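Local structure of protein kinase domain-containing protein (Chaetomium thermophilum, 6Z3U) at residues 118-123 / 172-177. The protein is the kinase of the CDK-activating complex with cyclin H and MAT1 and probably phosphorylates serine and threonine residues of proteins with ATP. Residues are numbered along the deposited sequence; the frame is centred on the assembly and turned at random.
Sequences KVAIKK and LEYLPL
A120 and L172 form an antiparallel hydrogen-bonded pair, the last link between strand 118-124 and strand 168-172 before the chain turns into the kinase hinge. Both backbone bonds are close to straight. L172 N to A120 O spans 2.7 Å with an N-H...O angle of 177°. A120 N to L172 O spans 3.1 Å. They differ at the acceptor: L172 N lies almost in line with the C=O of A120, whereas A120 N is tilted 24° from the plane of the L172 carbonyl.

Apolar contacts flank this pair. With CG anti to its backbone N (chi1 -177°), Y174 turns its ring alongside the strand; A120 CB lies near the ring plane at the edge, 4.2 Å from Y174 CD1, and K118 CB approaches Y174 CD2 at 4.1 Å. L172 CD1 packs against both CB and CE of K122, 4.1 Å from K122 CB, the two side chains crossing obliquely. From the other side of the sheet, V119 CG2 comes within 3.6 Å of L172 O.

The polar ends find partners elsewhere: K122, which probably binds ATP, makes through NZ a salt bridge with E141 of helix 136-148, the strand-lysine to helix-glutamate pair characteristic of active kinases, while E173 accepts from G156 N and bridges to K235. Main-chain bonds thus fix where the hinge leaves the sheet, consistent with A120 roofing the adenine site and L172, at the gatekeeper position, closing its back.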
ATOM      1  N   LYS B 118       9.545  -7.197  24.662  1.00 60.17           N
ATOM      2  CA  LYS B 118       8.339  -7.967  24.405  1.00 58.19           C
ATOM      3  C   LYS B 118       7.761  -7.621  23.037  1.00 55.55           C
ATOM      4  O   LYS B 118       8.099  -6.603  22.426  1.00 56.98           O
ATOM      5  CB  LYS B 118       7.297  -7.722  25.497  1.00 50.65           C
ATOM      6  CG  LYS B 118       7.337  -8.755  26.615  1.00 51.89           C
ATOM      7  CD  LYS B 118       8.661  -8.714  27.368  1.00 62.39           C
ATOM      8  CE  LYS B 118       8.780  -9.864  28.356  1.00 60.38           C
ATOM      9  NZ  LYS B 118       8.832 -11.185  27.668  1.00 63.07           N
ATOM     10  N   VAL B 119       6.877  -8.493  22.559  1.00 50.35           N
ATOM     11  CA  VAL B 119       6.334  -8.383  21.211  1.00 46.21           C
ATOM     12  C   VAL B 119       5.025  -9.154  21.170  1.00 48.04           C
ATOM     13  O   VAL B 119       4.800 -10.068  21.964  1.00 46.31           O
ATOM     14  CB  VAL B 119       7.354  -8.909  20.167  1.00 41.76           C
ATOM     15  CG1 VAL B 119       6.843 -10.170  19.469  1.00 49.47           C
ATOM     16  CG2 VAL B 119       7.684  -7.826  19.162  1.00 40.00           C
ATOM     17  N   ALA B 120       4.157  -8.785  20.232  1.00 41.71           N
ATOM     18  CA  ALA B 120       2.898  -9.478  20.000  1.00 37.00           C
ATOM     19  C   ALA B 120       2.940 -10.092  18.610  1.00 36.68           C
ATOM     20  O   ALA B 120       3.303  -9.417  17.640  1.00 40.49           O
ATOM     21  CB  ALA B 120       1.707  -8.529  20.129  1.00 35.07           C
ATOM     22  N   ILE B 121       2.578 -11.367  18.518  1.00 42.66           N
ATOM     23  CA  ILE B 121       2.628 -12.115  17.270  1.00 38.83           C
ATOM     24  C   ILE B 121       1.197 -12.447  16.878  1.00 38.54           C
ATOM     25  O   ILE B 121       0.544 -13.280  17.520  1.00 41.94           O
ATOM     26  CB  ILE B 121       3.468 -13.392  17.401  1.00 42.01           C
ATOM     27  CG1 ILE B 121       4.863 -13.069  17.935  1.00 43.01           C
ATOM     28  CG2 ILE B 121       3.568 -14.086  16.053  1.00 43.05           C
ATOM     29  CD1 ILE B 121       5.628 -14.284  18.409  1.00 46.93           C
ATOM     30  N   LYS B 122       0.714 -11.818  15.814  1.00 36.77           N
ATOM     31  CA  LYS B 122      -0.610 -12.106  15.286  1.00 37.02           C
ATOM     32  C   LYS B 122      -0.466 -13.192  14.227  1.00 39.65           C
ATOM     33  O   LYS B 122       0.179 -12.977  13.196  1.00 38.93           O
ATOM     34  CB  LYS B 122      -1.262 -10.859  14.692  1.00 34.92           C
ATOM     35  CG  LYS B 122      -2.662 -11.112  14.131  1.00 41.63           C
ATOM     36  CD  LYS B 122      -3.204  -9.932  13.331  1.00 44.65           C
ATOM     37  CE  LYS B 122      -3.640  -8.788  14.222  1.00 41.01           C
ATOM     38  NZ  LYS B 122      -4.256  -7.690  13.422  1.00 43.63           N
ATOM     39  N   LYS B 123      -1.054 -14.353  14.486  1.00 53.90           N
ATOM     40  CA  LYS B 123      -0.999 -15.477  13.558  1.00 48.16           C
ATOM     41  C   LYS B 123      -2.278 -15.424  12.736  1.00 50.98           C
ATOM     42  O   LYS B 123      -3.350 -15.819  13.200  1.00 58.71           O
ATOM     43  CB  LYS B 123      -0.855 -16.804  14.293  1.00 55.06           C
ATOM     44  CG  LYS B 123      -0.704 -18.001  13.365  1.00 50.66           C
ATOM     45  CD  LYS B 123      -0.094 -19.191  14.086  1.00 59.88           C
ATOM     46  CE  LYS B 123       0.199 -20.333  13.128  1.00 67.35           C
ATOM     47  NZ  LYS B 123       0.979 -21.424  13.780  1.00 67.03           N
ATOM     48  N   LEU B 172       4.190  -7.565  15.873  1.00 31.13           N
ATOM     49  CA  LEU B 172       3.698  -6.210  16.048  1.00 29.04           C
ATOM     50  C   LEU B 172       4.130  -5.648  17.395  1.00 29.21           C
ATOM     51  O   LEU B 172       4.546  -6.378  18.299  1.00 30.17           O
ATOM     52  CB  LEU B 172       2.167  -6.163  15.950  1.00 28.45           C
ATOM     53  CG  LEU B 172       1.555  -6.610  14.626  1.00 28.28           C
ATOM     54  CD1 LEU B 172       0.110  -7.018  14.824  1.00 28.25           C
ATOM     55  CD2 LEU B 172       1.650  -5.495  13.606  1.00 27.37           C
ATOM     56  N   GLU B 173       4.015  -4.327  17.509  1.00 28.36           N
ATOM     57  CA  GLU B 173       4.253  -3.657  18.777  1.00 28.46           C
ATOM     58  C   GLU B 173       3.361  -4.256  19.857  1.00 28.81           C
ATOM     59  O   GLU B 173       2.184  -4.539  19.626  1.00 31.72           O
ATOM     60  CB  GLU B 173       3.973  -2.161  18.637  1.00 27.46           C
ATOM     61  CG  GLU B 173       5.111  -1.256  19.068  1.00 27.68           C
ATOM     62  CD  GLU B 173       4.752   0.214  18.957  1.00 28.68           C
ATOM     63  OE1 GLU B 173       4.471   0.676  17.831  1.00 33.12           O
ATOM     64  OE2 GLU B 173       4.748   0.908  19.997  1.00 49.18           O
ATOM     65  N   TYR B 174       3.928  -4.451  21.043  1.00 30.80           N
ATOM     66  CA  TYR B 174       3.170  -4.952  22.183  1.00 40.27           C
ATOM     67  C   TYR B 174       2.502  -3.778  22.891  1.00 40.88           C
ATOM     68  O   TYR B 174       3.184  -2.899  23.432  1.00 33.78           O
ATOM     69  CB  TYR B 174       4.078  -5.722  23.138  1.00 39.62           C
ATOM     70  CG  TYR B 174       3.346  -6.328  24.313  1.00 37.34           C
ATOM     71  CD1 TYR B 174       2.407  -7.333  24.125  1.00 42.59           C
ATOM     72  CD2 TYR B 174       3.600  -5.904  25.609  1.00 32.63           C
ATOM     73  CE1 TYR B 174       1.736  -7.896  25.195  1.00 42.09           C
ATOM     74  CE2 TYR B 174       2.937  -6.463  26.687  1.00 41.48           C
ATOM     75  CZ  TYR B 174       2.005  -7.458  26.473  1.00 35.24           C
ATOM     76  OH  TYR B 174       1.334  -8.021  27.535  1.00 34.41           O
ATOM     77  N   LEU B 175       1.167  -3.764  22.885  1.00 37.85           N
ATOM     78  CA  LEU B 175       0.367  -2.673  23.439  1.00 36.10           C
ATOM     79  C   LEU B 175      -0.528  -3.235  24.535  1.00 34.24           C
ATOM     80  O   LEU B 175      -1.693  -3.585  24.283  1.00 32.76           O
ATOM     81  CB  LEU B 175      -0.456  -2.003  22.338  1.00 37.34           C
ATOM     82  CG  LEU B 175       0.343  -1.624  21.087  1.00 30.92           C
ATOM     83  CD1 LEU B 175      -0.568  -1.070  20.004  1.00 25.47           C
ATOM     84  CD2 LEU B 175       1.438  -0.622  21.430  1.00 35.57           C
ATOM     85  N   PRO B 176      -0.037  -3.325  25.776  1.00 39.34           N
ATOM     86  CA  PRO B 176      -0.776  -4.064  26.810  1.00 36.67           C
ATOM     87  C   PRO B 176      -1.918  -3.300  27.466  1.00 38.17           C
ATOM     88  O   PRO B 176      -2.752  -3.935  28.125  1.00 47.28           O
ATOM     89  CB  PRO B 176       0.314  -4.388  27.842  1.00 36.20           C
ATOM     90  CG  PRO B 176       1.285  -3.259  27.714  1.00 30.84           C
ATOM     91  CD  PRO B 176       1.290  -2.885  26.252  1.00 41.31           C
ATOM     92  N   LEU B 177      -1.997  -1.981  27.309  1.00 40.78           N
ATOM     93  CA  LEU B 177      -2.979  -1.180  28.031  1.00 31.91           C
ATOM     94  C   LEU B 177      -4.332  -1.109  27.333  1.00 30.39           C
ATOM     95  O   LEU B 177      -5.148  -0.249  27.679  1.00 44.98           O
ATOM     96  CB  LEU B 177      -2.443   0.235  28.259  1.00 29.60           C
ATOM     97  CG  LEU B 177      -1.327   0.369  29.294  1.00 29.27           C
ATOM     98  CD1 LEU B 177      -0.980   1.831  29.511  1.00 46.23           C
ATOM     99  CD2 LEU B 177      -1.723  -0.275  30.608  1.00 29.31           C
TER